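Glycoside hydrolase (Streptococcus pneumoniae serotype 4, PDB 6ORH) probably hydrolyses alpha-L-fucosidic linkages as a family 29 glycoside hydrolase, contributing to the breakdown of host-derived carbohydrate antigens. Local coordinates at residues A[74-79]-A[126-131]; A[368-373]-A[427-432]; A[253-258]-A[291-296]; A[281-286]-A[418-423]. The protein carries 2 engineered substitutions. All coordinates share one frame; numbering follows the deposited sequence.

Contact 1. Residues A[74-79]-A[126-131]; sequences VVKHHD and PWDAHS. With FUC (alpha-L-fucopyranose), chain C.
Two first torsions bring His78 and Trp127 together: CG of His78 stands anti to its carbonyl carbon (chi1 -52°), CG of Trp127 anti to its backbone N (chi1 176°), and the side chains cross at about a right angle. The six-membered indole ring comes over one face of the imidazole, with Trp127 CE3 3.4 Å from His78 CG, while His78 CB makes a CH-pi contact over the same indole ring. The planes are inclined at 32°, an oblique pair. CE1 of His77 lies over the opposite imidazole face, so the ring sits between two neighbours; its edge meets the sugar. In the ring plane, His78 NE2 forms a nearly straight hydrogen bond of 2.8 Å with fucose O2, and the other ring nitrogen, ND1, bonds to Ser125 OG, fixing the ring's rotation. His77 NE2 bonds to fucose O4 at 3.1 Å and more weakly to O3. Farther from the sugar, Lys76 NZ makes a 2.8 Å salt bridge to Asp128 OD2 from the anti side, well out of the carboxylate plane. Asp128 OD1 accepts from the backbone N of His130, closing an Asx turn, and of Ser131. Segment 74-79 brings His77 and His78 to the glycan pocket and 126-131 backs His78 through Trp127; both follow parallel TIM-barrel strands, 70-74 and 119-124, with Tyr142 and Tyr145 of helix 139-154 against Asp128 and Asn32 of helix 31-35 against His77.

Contact 2. Residues A[368-373]-A[427-432]; sequences LDLGSP and QKIRVV
Leu368 and Ile429 form a hydrogen-bonded antiparallel pair and Asp369 and Lys428 the non-hydrogen-bonded pair beside it, on strands whose directions differ by 155°. They belong to a five-stranded antiparallel sheet of the galactose-binding-like beta-sandwich, the F5/8 type C domain. Leu368 N donates to Ile429 O at 2.7 Å and the return bond runs from Ile429 N to Leu368 O; Leu370 N then bonds to Gln427 O just where both chains turn away from the sheet. Leu368 and Ile429 point to the same sheet face, and CD1 of Ile429 meets CD1 of Leu370 at 3.6 Å. All three press on the facing sheet, through Ile445 and Leu447 of strand 441-448, and so form part of the sandwich core. The opposite face, bearing Asp369 and Lys428, is polar. Farther along it, Arg430 salt-bridges Glu367 of its own chain through NE and Glu176 of the second subunit through NH1, and makes a cation-pi contact with Trp404, a residue of a glycan pocket. At the turn, the extended Gln427 side chain lies beside Asp369, pointing the same way. Gly371 has a positive phi of 90°, where a side chain would jam against the preceding carbonyl oxygen. Asp369 OD1 is gripped twice: Gly371 N reaches it from above the carboxylate plane at 2.8 Å, making an Asx turn, and Gln427 NE2 meets its syn lone pair at 3.1 Å.

Contact 3. Residues A[253-258]-A[291-296]; sequences IGEADV and PLLLNI. With GAL (beta-D-galactopyranose), chain B.
Ala256 and Val258 exchange backbone hydrogen bonds with segment 291-296, an instance of how parallel strands satisfy their buried amides. Ala256 N donates to Pro291 O at 3.1 Å, and Val258 N donates to Leu293 O. In return Leu293 N reaches Ala256 O at 2.9 Å, and Asn295 N bonds to Val258 O. Just outside this ladder, Gly254 N is paired with Gln225 OE1 and Gly254 O with Thr290 OG1. Apolar contacts fill in between: CG2 of Ile253 packs tightly, at 3.5 Å, on CD of Pro291, and CG1 of Val258 meets CD1 of Leu292. The buried carboxylate of Glu255 is bonded at OE1 to Trp169 NE1 and at OE2 to Tyr18 OH, while CD2 of Leu293 lies 3.4 Å from OE1; OE2 also lies near the carboxylate of Glu167. With CG between the backbone N and the carbonyl carbon (chi1 60°), Asp257 turns its carboxylate away from strand 292-295 and towards the glycan; its OD2 accepts from O6 of galactose at 2.6 Å, and OD1 has a weak bond from Trp211 NE1. Asn295 bonds through ND2 to Trp264 O and Ser259 OG and through OD1 to ND1 of His28, whose NE2 binds fucose. The chemistry thus gives the two strands distinct roles in the pocket: 253-258 supplies a residue in direct contact with the glycan, Asp257, whereas 291-296 supplies a second-shell amide, Asn295, consistent with positioning His28.

Contact 4. Residues A[281-286]-A[418-423]; sequences IYFHSV and LLRGAV. With EDO (1,2-ethanediol), chain L.
Phe283 and Arg420 form a flat stack in which the guanidinium lies on the phenyl ring with the planes only 3° apart and the centres 4.2 Å apart. CD of Arg420 sits directly over the ring, 3.5 Å from the centroid of Phe283, while the cationic CZ is displaced towards CG and CB. The bend at chi3 (-65°) lays the arginine along the ring in this way. At the edge of the same ring, CB of Leu418 meets CD1 of Phe283 at 3.9 Å. A water donates to both Phe283 O and Leu418 O, linking the two backbones. In the next shell, Glu280, one helical turn before His284, salt-bridges Arg420 NH1 and through its carbonyl bonds His284 ND1; CE1 of His284 comes to the guanidinium edge near NH2. Tyr318 of helix 306-322 packs on Phe283. This off-centre cation-pi stack belongs to an interdomain interface, joining helix 275-284 of the TIM barrel to strand 417-426 of the galactose-binding-like beta-sandwich.

Overall arrangement
The four contacts sample the protein from the active-site end of the TIM barrel to the beta-sandwich. Contacts 1 and 3 share the barrel and its glycan pocket without touching, with centres about 21 Å apart; contact 1 closes along the chain before contact 3 opens. Contact 3 is near the chain's centre and touches contact 4, since helix 275-284 connects its two strands and packs Ile281, Ser285 and Val286 on Leu292 in a beta-alpha-beta unit. Contact 4 spans the domain boundary. Strand 417-426 leads directly into strand 428-436 of contact 2, in the facing sheet, about 54 Å from contact 1 between centres. Only contacts 3 and 4 meet in space; 2 and 4 are joined through the chain.

Contact 1. Residues A[74-79]-A[126-131]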
loop_
_atom_site.group_PDB
_atom_site.type_symbol
_atom_site.label_atom_id
_atom_site.label_comp_id
_atom_site.label_asym_id
_atom_site.label_seq_id
_atom_site.Cartn_x
_atom_site.Cartn_y
_atom_site.Cartn_z
ATOM N N VAL A 74 25.994 15.729 1.456
ATOM C CA VAL A 74 27.073 14.779 1.698
ATOM C C VAL A 74 28.405 15.527 1.702
ATOM O O VAL A 74 28.768 16.153 0.702
ATOM C CB VAL A 74 27.055 13.672 0.634
ATOM C CG1 VAL A 74 28.312 12.789 0.716
ATOM C CG2 VAL A 74 25.791 12.836 0.801
ATOM N N VAL A 75 29.131 15.455 2.823
ATOM C CA VAL A 75 30.462 16.062 2.852
ATOM C C VAL A 75 31.551 15.000 2.938
ATOM O O VAL A 75 32.735 15.323 2.775
ATOM C CB VAL A 75 30.631 17.130 3.949
ATOM C CG1 VAL A 75 29.618 18.247 3.769
ATOM C CG2 VAL A 75 30.583 16.551 5.344
ATOM N N LYS A 76 31.158 13.759 3.226
ATOM C CA LYS A 76 32.071 12.630 3.126
ATOM C C LYS A 76 31.238 11.374 2.920
ATOM O O LYS A 76 30.437 11.014 3.794
ATOM C CB LYS A 76 32.907 12.443 4.397
ATOM C CG LYS A 76 34.061 11.451 4.214
ATOM C CD LYS A 76 34.635 10.969 5.544
ATOM C CE LYS A 76 33.699 9.992 6.238
ATOM N NZ LYS A 76 34.310 9.400 7.459
ATOM N N HIS A 77 31.399 10.733 1.755
ATOM C CA HIS A 77 30.679 9.480 1.529
ATOM C C HIS A 77 31.546 8.318 2.013
ATOM O O HIS A 77 32.558 8.544 2.656
ATOM C CB HIS A 77 30.238 9.395 0.053
ATOM C CG HIS A 77 29.080 8.474 -0.143
ATOM N ND1 HIS A 77 29.255 7.186 -0.635
ATOM C CD2 HIS A 77 27.754 8.619 0.081
ATOM C CE1 HIS A 77 28.084 6.585 -0.697
ATOM N NE2 HIS A 77 27.147 7.432 -0.267
ATOM N N HIS A 78 31.147 7.073 1.701
ATOM C CA HIS A 78 31.875 5.921 2.237
ATOM C C HIS A 78 33.333 5.891 1.759
ATOM O O HIS A 78 34.197 5.349 2.436
ATOM C CB HIS A 78 31.209 4.613 1.768
ATOM C CG HIS A 78 29.739 4.493 2.018
ATOM N ND1 HIS A 78 29.113 4.952 3.185
ATOM C CD2 HIS A 78 28.770 3.899 1.286
ATOM C CE1 HIS A 78 27.814 4.665 3.119
ATOM N NE2 HIS A 78 27.568 4.017 1.965
ATOM N N ASP A 79 33.600 6.463 0.591
ATOM C CA ASP A 79 34.956 6.500 0.040
ATOM C C ASP A 79 35.912 7.336 0.900
ATOM O O ASP A 79 37.134 7.240 0.754
ATOM C CB ASP A 79 34.915 7.040 -1.385
ATOM C CG ASP A 79 34.261 8.404 -1.480
ATOM O OD1 ASP A 79 34.970 9.422 -1.235
ATOM O OD2 ASP A 79 33.051 8.438 -1.764
ATOM N N PRO A 126 29.765 7.235 8.621
ATOM C CA PRO A 126 30.501 6.465 9.637
ATOM C C PRO A 126 31.473 5.466 8.994
ATOM O O PRO A 126 32.642 5.437 9.388
ATOM C CB PRO A 126 29.372 5.794 10.440
ATOM C CG PRO A 126 28.232 6.782 10.271
ATOM C CD PRO A 126 28.300 7.127 8.788
ATOM N N TRP A 127 30.993 4.635 8.052
ATOM C CA TRP A 127 31.937 3.770 7.325
ATOM C C TRP A 127 32.897 4.641 6.510
ATOM O O TRP A 127 32.456 5.492 5.716
ATOM C CB TRP A 127 31.161 2.786 6.432
ATOM C CG TRP A 127 32.033 1.924 5.563
ATOM C CD1 TRP A 127 33.291 1.472 5.828
ATOM C CD2 TRP A 127 31.696 1.462 4.245
ATOM N NE1 TRP A 127 33.761 0.756 4.752
ATOM C CE2 TRP A 127 32.801 0.715 3.778
ATOM C CE3 TRP A 127 30.550 1.552 3.451
ATOM C CZ2 TRP A 127 32.783 0.103 2.523
ATOM C CZ3 TRP A 127 30.533 0.959 2.203
ATOM C CH2 TRP A 127 31.641 0.225 1.754
ATOM N N ASP A 128 34.213 4.416 6.691
ATOM C CA ASP A 128 35.213 5.171 5.953
ATOM C C ASP A 128 36.201 4.182 5.330
ATOM O O ASP A 128 36.998 3.569 6.056
ATOM C CB ASP A 128 35.917 6.152 6.906
ATOM C CG ASP A 128 36.765 7.172 6.185
ATOM O OD1 ASP A 128 37.462 6.785 5.222
ATOM O OD2 ASP A 128 36.707 8.351 6.575
ATOM N N ALA A 129 36.121 4.041 4.002
ATOM C CA ALA A 129 36.923 3.080 3.249
ATOM C C ALA A 129 38.340 3.596 2.978
ATOM O O ALA A 129 39.184 2.815 2.533
ATOM C CB ALA A 129 36.221 2.727 1.957
ATOM N N HIS A 130 38.605 4.886 3.246
ATOM C CA HIS A 130 39.930 5.471 3.066
ATOM C C HIS A 130 40.774 5.425 4.337
ATOM O O HIS A 130 41.953 5.036 4.305
ATOM C CB HIS A 130 39.850 6.933 2.583
ATOM C CG HIS A 130 41.222 7.495 2.361
ATOM N ND1 HIS A 130 41.937 8.166 3.338
ATOM C CD2 HIS A 130 42.021 7.447 1.273
ATOM C CE1 HIS A 130 43.127 8.502 2.857
ATOM N NE2 HIS A 130 43.191 8.092 1.599
ATOM N N SER A 131 40.205 5.860 5.454
ATOM C CA SER A 131 40.964 6.197 6.646
ATOM C C SER A 131 41.765 4.998 7.150
ATOM O O SER A 131 41.197 3.927 7.391
ATOM C CB SER A 131 40.033 6.607 7.741
ATOM O OG SER A 131 40.808 6.840 8.906
HETATM C C1 FUC C . 23.093 3.935 1.632
HETATM C C2 FUC C . 24.423 4.352 1.029
HETATM C C3 FUC C . 24.133 5.017 -0.312
HETATM C C4 FUC C . 23.335 6.306 -0.092
HETATM C C5 FUC C . 22.032 5.932 0.659
HETATM C C6 FUC C . 21.248 7.158 1.091
HETATM O O2 FUC C . 25.195 3.153 0.835
HETATM O O3 FUC C . 25.380 5.306 -0.969
HETATM O O4 FUC C . 24.158 7.245 0.656
HETATM O O5 FUC C . 22.299 5.111 1.866
#

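Contact 2. Residues A[368-373]-A[427-432]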
loop_
_atom_site.group_PDB
_atom_site.type_symbol
_atom_site.label_atom_id
_atom_site.label_comp_id
_atom_site.label_asym_id
_atom_site.label_seq_id
_atom_site.Cartn_x
_atom_site.Cartn_y
_atom_site.Cartn_z
ATOM N N LEU A 368 -19.520 15.923 7.260
ATOM C CA LEU A 368 -19.332 17.252 6.684
ATOM C C LEU A 368 -20.439 17.475 5.666
ATOM O O LEU A 368 -20.718 16.586 4.862
ATOM C CB LEU A 368 -17.986 17.360 5.956
ATOM C CG LEU A 368 -16.769 17.577 6.856
ATOM C CD1 LEU A 368 -16.427 16.287 7.581
ATOM C CD2 LEU A 368 -15.564 18.030 6.049
ATOM N N ASP A 369 -21.021 18.688 5.691
ATOM C CA ASP A 369 -21.943 19.147 4.661
ATOM C C ASP A 369 -21.302 20.345 3.965
ATOM O O ASP A 369 -21.141 21.387 4.582
ATOM C CB ASP A 369 -23.295 19.533 5.283
ATOM C CG ASP A 369 -24.329 19.971 4.246
ATOM O OD1 ASP A 369 -23.960 20.192 3.077
ATOM O OD2 ASP A 369 -25.513 20.068 4.624
ATOM N N LEU A 370 -20.905 20.165 2.704
ATOM C CA LEU A 370 -20.169 21.169 1.954
ATOM C C LEU A 370 -21.106 22.289 1.508
ATOM O O LEU A 370 -20.631 23.327 1.034
ATOM C CB LEU A 370 -19.502 20.524 0.733
ATOM C CG LEU A 370 -18.558 19.359 1.027
ATOM C CD1 LEU A 370 -17.892 18.891 -0.254
ATOM C CD2 LEU A 370 -17.508 19.773 2.054
ATOM N N GLY A 371 -22.418 22.065 1.662
ATOM C CA GLY A 371 -23.404 23.104 1.365
ATOM C C GLY A 371 -23.892 23.062 -0.087
ATOM O O GLY A 371 -24.975 23.562 -0.395
ATOM N N SER A 372 -23.064 22.498 -0.968
ATOM C CA SER A 372 -23.371 22.251 -2.370
ATOM C C SER A 372 -22.490 21.099 -2.855
ATOM O O SER A 372 -21.504 20.769 -2.190
ATOM C CB SER A 372 -23.177 23.504 -3.200
ATOM O OG SER A 372 -21.805 23.865 -3.267
ATOM N N PRO A 373 -22.843 20.387 -3.956
ATOM C CA PRO A 373 -21.987 19.317 -4.476
ATOM C C PRO A 373 -20.663 19.882 -4.997
ATOM O O PRO A 373 -20.646 20.904 -5.689
ATOM C CB PRO A 373 -22.799 18.660 -5.610
ATOM C CG PRO A 373 -24.209 19.231 -5.490
ATOM C CD PRO A 373 -24.092 20.537 -4.732
ATOM N N GLN A 427 -21.768 16.207 -1.676
ATOM C CA GLN A 427 -21.990 17.305 -0.766
ATOM C C GLN A 427 -21.790 16.842 0.676
ATOM O O GLN A 427 -21.491 17.665 1.542
ATOM C CB GLN A 427 -23.411 17.835 -0.965
ATOM C CG GLN A 427 -23.756 18.967 -0.013
ATOM C CD GLN A 427 -25.003 19.699 -0.453
ATOM O OE1 GLN A 427 -25.349 19.716 -1.638
ATOM N NE2 GLN A 427 -25.682 20.272 0.521
ATOM N N LYS A 428 -22.032 15.539 0.936
ATOM C CA LYS A 428 -21.921 15.023 2.289
ATOM C C LYS A 428 -20.854 13.933 2.370
ATOM O O LYS A 428 -20.801 13.032 1.534
ATOM C CB LYS A 428 -23.275 14.540 2.805
ATOM C CG LYS A 428 -24.330 15.647 2.838
ATOM C CD LYS A 428 -25.631 15.232 3.461
ATOM C CE LYS A 428 -26.678 16.327 3.401
ATOM N NZ LYS A 428 -27.887 15.935 4.169
ATOM N N ILE A 429 -20.008 14.055 3.400
ATOM C CA ILE A 429 -18.888 13.148 3.628
ATOM C C ILE A 429 -18.908 12.717 5.087
ATOM O O ILE A 429 -19.214 13.527 5.959
ATOM C CB ILE A 429 -17.555 13.866 3.280
ATOM C CG1 ILE A 429 -17.505 14.374 1.830
ATOM C CG2 ILE A 429 -16.358 12.979 3.599
ATOM C CD1 ILE A 429 -18.044 15.798 1.667
ATOM N N ARG A 430 -18.543 11.450 5.379
ATOM C CA ARG A 430 -18.377 11.025 6.761
ATOM C C ARG A 430 -16.937 10.569 6.968
ATOM O O ARG A 430 -16.389 9.852 6.122
ATOM C CB ARG A 430 -19.296 9.856 7.133
ATOM C CG ARG A 430 -20.743 10.297 7.346
ATOM C CD ARG A 430 -21.754 9.170 7.277
ATOM N NE ARG A 430 -23.063 9.762 7.600
ATOM C CZ ARG A 430 -24.211 9.081 7.661
ATOM N NH1 ARG A 430 -24.239 7.769 7.464
ATOM N NH2 ARG A 430 -25.333 9.719 7.952
ATOM N N VAL A 431 -16.352 11.053 8.065
ATOM C CA VAL A 431 -15.070 10.550 8.549
ATOM C C VAL A 431 -15.385 9.740 9.800
ATOM O O VAL A 431 -15.954 10.252 10.778
ATOM C CB VAL A 431 -14.067 11.694 8.803
ATOM C CG1 VAL A 431 -12.777 11.187 9.462
ATOM C CG2 VAL A 431 -13.712 12.357 7.474
ATOM N N VAL A 432 -14.992 8.451 9.783
ATOM C CA VAL A 432 -15.341 7.569 10.882
ATOM C C VAL A 432 -14.050 7.042 11.498
ATOM O O VAL A 432 -13.313 6.311 10.833
ATOM C CB VAL A 432 -16.265 6.419 10.445
ATOM C CG1 VAL A 432 -16.715 5.579 11.638
ATOM C CG2 VAL A 432 -17.488 6.919 9.676
#

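Contact 3. Residues A[253-258]-A[291-296]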
loop_
_atom_site.group_PDB
_atom_site.type_symbol
_atom_site.label_atom_id
_atom_site.label_comp_id
_atom_site.label_asym_id
_atom_site.label_seq_id
_atom_site.Cartn_x
_atom_site.Cartn_y
_atom_site.Cartn_z
ATOM N N ILE A 253 10.782 10.105 13.762
ATOM C CA ILE A 253 10.315 10.303 12.381
ATOM C C ILE A 253 10.955 9.251 11.469
ATOM O O ILE A 253 12.194 9.207 11.397
ATOM C CB ILE A 253 10.718 11.707 11.923
ATOM C CG1 ILE A 253 9.994 12.778 12.749
ATOM C CG2 ILE A 253 10.488 11.895 10.422
ATOM C CD1 ILE A 253 10.511 14.174 12.496
ATOM N N GLY A 254 10.120 8.486 10.748
ATOM C CA GLY A 254 10.637 7.571 9.713
ATOM C C GLY A 254 10.835 8.346 8.404
ATOM O O GLY A 254 9.919 8.456 7.583
ATOM N N GLU A 255 12.031 8.908 8.238
ATOM C CA GLU A 255 12.320 9.777 7.093
ATOM C C GLU A 255 12.352 8.945 5.809
ATOM O O GLU A 255 13.020 7.919 5.745
ATOM C CB GLU A 255 13.696 10.400 7.347
ATOM C CG GLU A 255 14.055 11.511 6.383
ATOM C CD GLU A 255 15.412 12.079 6.758
ATOM O OE1 GLU A 255 16.386 11.329 6.619
ATOM O OE2 GLU A 255 15.483 13.256 7.173
ATOM N N ALA A 256 11.656 9.416 4.753
ATOM C CA ALA A 256 11.570 8.657 3.503
ATOM C C ALA A 256 12.537 9.243 2.482
ATOM O O ALA A 256 12.177 10.208 1.815
ATOM C CB ALA A 256 10.150 8.730 2.982
ATOM N N ASP A 257 13.730 8.644 2.375
ATOM C CA ASP A 257 14.740 9.133 1.446
ATOM C C ASP A 257 14.655 8.370 0.137
ATOM O O ASP A 257 14.477 7.157 0.122
ATOM C CB ASP A 257 16.144 8.997 2.056
ATOM C CG ASP A 257 16.559 7.566 2.409
ATOM O OD1 ASP A 257 15.705 6.788 2.937
ATOM O OD2 ASP A 257 17.720 7.212 2.162
ATOM N N VAL A 258 14.865 9.085 -0.974
ATOM C CA VAL A 258 14.761 8.433 -2.270
ATOM C C VAL A 258 15.463 9.349 -3.252
ATOM O O VAL A 258 15.372 10.572 -3.111
ATOM C CB VAL A 258 13.284 8.189 -2.654
ATOM C CG1 VAL A 258 12.443 9.468 -2.583
ATOM C CG2 VAL A 258 13.163 7.563 -4.049
ATOM N N PRO A 291 8.274 13.174 6.317
ATOM C CA PRO A 291 8.950 13.957 5.293
ATOM C C PRO A 291 9.537 13.124 4.167
ATOM O O PRO A 291 9.954 11.974 4.342
ATOM C CB PRO A 291 10.080 14.689 6.044
ATOM C CG PRO A 291 9.656 14.641 7.500
ATOM C CD PRO A 291 8.932 13.314 7.628
ATOM N N LEU A 292 9.554 13.772 2.982
ATOM C CA LEU A 292 10.217 13.242 1.808
ATOM C C LEU A 292 11.575 13.914 1.695
ATOM O O LEU A 292 11.602 15.150 1.757
ATOM C CB LEU A 292 9.335 13.556 0.590
ATOM C CG LEU A 292 9.993 13.240 -0.756
ATOM C CD1 LEU A 292 10.285 11.750 -0.854
ATOM C CD2 LEU A 292 9.095 13.689 -1.916
ATOM N N LEU A 293 12.639 13.081 1.660
ATOM C CA LEU A 293 14.006 13.550 1.444
ATOM C C LEU A 293 14.447 13.069 0.065
ATOM O O LEU A 293 14.793 11.901 -0.122
ATOM C CB LEU A 293 14.895 13.022 2.584
ATOM C CG LEU A 293 16.407 13.243 2.410
ATOM C CD1 LEU A 293 16.753 14.728 2.292
ATOM C CD2 LEU A 293 17.166 12.603 3.574
ATOM N N LEU A 294 14.370 14.006 -0.907
ATOM C CA LEU A 294 14.563 13.664 -2.313
ATOM C C LEU A 294 15.970 14.065 -2.733
ATOM O O LEU A 294 16.341 15.215 -2.587
ATOM C CB LEU A 294 13.523 14.399 -3.165
ATOM C CG LEU A 294 13.590 14.108 -4.665
ATOM C CD1 LEU A 294 13.223 12.649 -4.971
ATOM C CD2 LEU A 294 12.654 15.076 -5.409
ATOM N N ASN A 295 16.729 13.094 -3.234
ATOM C CA ASN A 295 18.119 13.312 -3.625
ATOM C C ASN A 295 18.222 13.805 -5.069
ATOM O O ASN A 295 17.642 13.204 -5.968
ATOM C CB ASN A 295 18.938 12.025 -3.497
ATOM C CG ASN A 295 20.335 12.170 -4.065
ATOM O OD1 ASN A 295 21.238 12.743 -3.426
ATOM N ND2 ASN A 295 20.554 11.597 -5.247
ATOM N N ILE A 296 18.974 14.903 -5.268
ATOM C CA ILE A 296 19.203 15.493 -6.590
ATOM C C ILE A 296 20.721 15.578 -6.747
ATOM O O ILE A 296 21.356 16.353 -6.020
ATOM C CB ILE A 296 18.622 16.921 -6.718
ATOM C CG1 ILE A 296 17.229 17.078 -6.097
ATOM C CG2 ILE A 296 18.689 17.368 -8.184
ATOM C CD1 ILE A 296 16.192 16.347 -6.866
HETATM C C1 GAL B . 20.857 1.778 4.130
HETATM C C2 GAL B . 21.357 1.516 5.568
HETATM C C3 GAL B . 20.544 2.323 6.591
HETATM C C4 GAL B . 20.327 3.773 6.147
HETATM C C5 GAL B . 19.771 3.751 4.716
HETATM C C6 GAL B . 19.490 5.122 4.149
HETATM O O2 GAL B . 21.205 0.120 5.871
HETATM O O3 GAL B . 21.181 2.255 7.898
HETATM O O4 GAL B . 21.572 4.529 6.171
HETATM O O5 GAL B . 20.798 3.179 3.869
HETATM O O6 GAL B . 18.762 4.975 2.900
#

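Contact 4. Residues A[281-286]-A[418-423]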
loop_
_atom_site.group_PDB
_atom_site.type_symbol
_atom_site.label_atom_id
_atom_site.label_comp_id
_atom_site.label_asym_id
_atom_site.label_seq_id
_atom_site.Cartn_x
_atom_site.Cartn_y
_atom_site.Cartn_z
ATOM N N ILE A 281 5.234 8.763 -4.949
ATOM C CA ILE A 281 6.119 8.891 -3.796
ATOM C C ILE A 281 5.539 9.903 -2.802
ATOM O O ILE A 281 5.532 9.663 -1.588
ATOM C CB ILE A 281 7.547 9.235 -4.277
ATOM C CG1 ILE A 281 8.181 8.006 -4.943
ATOM C CG2 ILE A 281 8.391 9.759 -3.110
ATOM C CD1 ILE A 281 9.409 8.288 -5.797
ATOM N N TYR A 282 5.097 11.067 -3.306
ATOM C CA TYR A 282 4.609 12.128 -2.444
ATOM C C TYR A 282 3.437 11.628 -1.596
ATOM O O TYR A 282 3.420 11.818 -0.373
ATOM C CB TYR A 282 4.217 13.334 -3.307
ATOM C CG TYR A 282 3.784 14.530 -2.503
ATOM C CD1 TYR A 282 4.711 15.291 -1.800
ATOM C CD2 TYR A 282 2.450 14.895 -2.427
ATOM C CE1 TYR A 282 4.307 16.380 -1.050
ATOM C CE2 TYR A 282 2.032 16.002 -1.708
ATOM C CZ TYR A 282 2.974 16.750 -1.019
ATOM O OH TYR A 282 2.591 17.849 -0.322
ATOM N N PHE A 283 2.474 10.943 -2.235
ATOM C CA PHE A 283 1.315 10.501 -1.469
ATOM C C PHE A 283 1.671 9.418 -0.450
ATOM O O PHE A 283 0.915 9.248 0.524
ATOM C CB PHE A 283 0.192 10.057 -2.420
ATOM C CG PHE A 283 -0.641 11.216 -2.901
ATOM C CD1 PHE A 283 -1.640 11.759 -2.102
ATOM C CD2 PHE A 283 -0.432 11.763 -4.170
ATOM C CE1 PHE A 283 -2.390 12.846 -2.527
ATOM C CE2 PHE A 283 -1.198 12.840 -4.599
ATOM C CZ PHE A 283 -2.172 13.391 -3.783
ATOM N N HIS A 284 2.755 8.670 -0.697
ATOM C CA HIS A 284 3.137 7.578 0.205
ATOM C C HIS A 284 4.193 8.000 1.226
ATOM O O HIS A 284 4.627 7.152 2.025
ATOM C CB HIS A 284 3.595 6.350 -0.589
ATOM C CG HIS A 284 2.464 5.702 -1.324
ATOM N ND1 HIS A 284 2.147 6.030 -2.628
ATOM C CD2 HIS A 284 1.587 4.745 -0.960
ATOM C CE1 HIS A 284 1.116 5.319 -3.038
ATOM N NE2 HIS A 284 0.750 4.523 -2.031
ATOM N N SER A 285 4.548 9.304 1.254
ATOM C CA SER A 285 5.554 9.785 2.187
ATOM C C SER A 285 4.928 10.940 2.965
ATOM O O SER A 285 4.327 10.763 4.022
ATOM C CB SER A 285 6.889 10.134 1.468
ATOM O OG SER A 285 6.655 11.080 0.424
ATOM N N VAL A 286 4.897 12.121 2.353
ATOM C CA VAL A 286 4.252 13.277 2.954
ATOM C C VAL A 286 2.778 12.957 3.211
ATOM O O VAL A 286 2.238 13.352 4.247
ATOM C CB VAL A 286 4.437 14.512 2.036
ATOM C CG1 VAL A 286 3.558 15.663 2.508
ATOM C CG2 VAL A 286 5.920 14.939 2.050
ATOM N N LEU A 418 -2.928 12.192 3.720
ATOM C CA LEU A 418 -3.691 12.388 2.492
ATOM C C LEU A 418 -4.229 11.017 2.128
ATOM O O LEU A 418 -3.537 9.997 2.263
ATOM C CB LEU A 418 -2.791 12.957 1.390
ATOM C CG LEU A 418 -2.181 14.312 1.721
ATOM C CD1 LEU A 418 -1.152 14.717 0.650
ATOM C CD2 LEU A 418 -3.264 15.380 1.848
ATOM N N LEU A 419 -5.522 10.967 1.844
ATOM C CA LEU A 419 -6.055 9.722 1.335
ATOM C C LEU A 419 -6.815 9.959 0.024
ATOM O O LEU A 419 -7.755 10.745 0.007
ATOM C CB LEU A 419 -6.981 9.164 2.418
ATOM C CG LEU A 419 -7.636 7.836 2.063
ATOM C CD1 LEU A 419 -6.593 6.708 2.059
ATOM C CD2 LEU A 419 -8.722 7.551 3.096
ATOM N N ARG A 420 -6.379 9.288 -1.047
ATOM C CA ARG A 420 -6.998 9.450 -2.355
ATOM C C ARG A 420 -8.108 8.427 -2.524
ATOM O O ARG A 420 -8.081 7.338 -1.941
ATOM C CB ARG A 420 -5.973 9.261 -3.472
ATOM C CG ARG A 420 -5.021 10.444 -3.579
ATOM C CD ARG A 420 -3.955 10.195 -4.629
ATOM N NE ARG A 420 -3.082 9.093 -4.262
ATOM C CZ ARG A 420 -2.149 8.556 -5.051
ATOM N NH1 ARG A 420 -1.944 9.030 -6.272
ATOM N NH2 ARG A 420 -1.378 7.586 -4.606
ATOM N N GLY A 421 -9.079 8.827 -3.342
ATOM C CA GLY A 421 -10.159 7.948 -3.753
ATOM C C GLY A 421 -10.513 8.269 -5.195
ATOM O O GLY A 421 -9.900 9.153 -5.795
ATOM N N ALA A 422 -11.498 7.542 -5.733
ATOM C CA ALA A 422 -12.047 7.855 -7.040
ATOM C C ALA A 422 -12.630 9.264 -7.015
ATOM O O ALA A 422 -13.218 9.689 -6.019
ATOM C CB ALA A 422 -13.114 6.848 -7.384
ATOM N N VAL A 423 -12.479 9.981 -8.127
ATOM C CA VAL A 423 -13.045 11.313 -8.235
ATOM C C VAL A 423 -14.563 11.191 -8.076
ATOM O O VAL A 423 -15.173 10.321 -8.689
ATOM C CB VAL A 423 -12.649 11.971 -9.574
ATOM C CG1 VAL A 423 -12.993 11.078 -10.753
ATOM C CG2 VAL A 423 -13.270 13.352 -9.726
HETATM C C1 EDO L . 5.203 15.231 7.358
HETATM O O1 EDO L . 6.304 15.940 6.903
HETATM C C2 EDO L . 4.250 15.410 6.261
HETATM O O2 EDO L . 3.124 14.715 6.433
HETATM O O HOH W 1 -1.772 9.023 0.681
#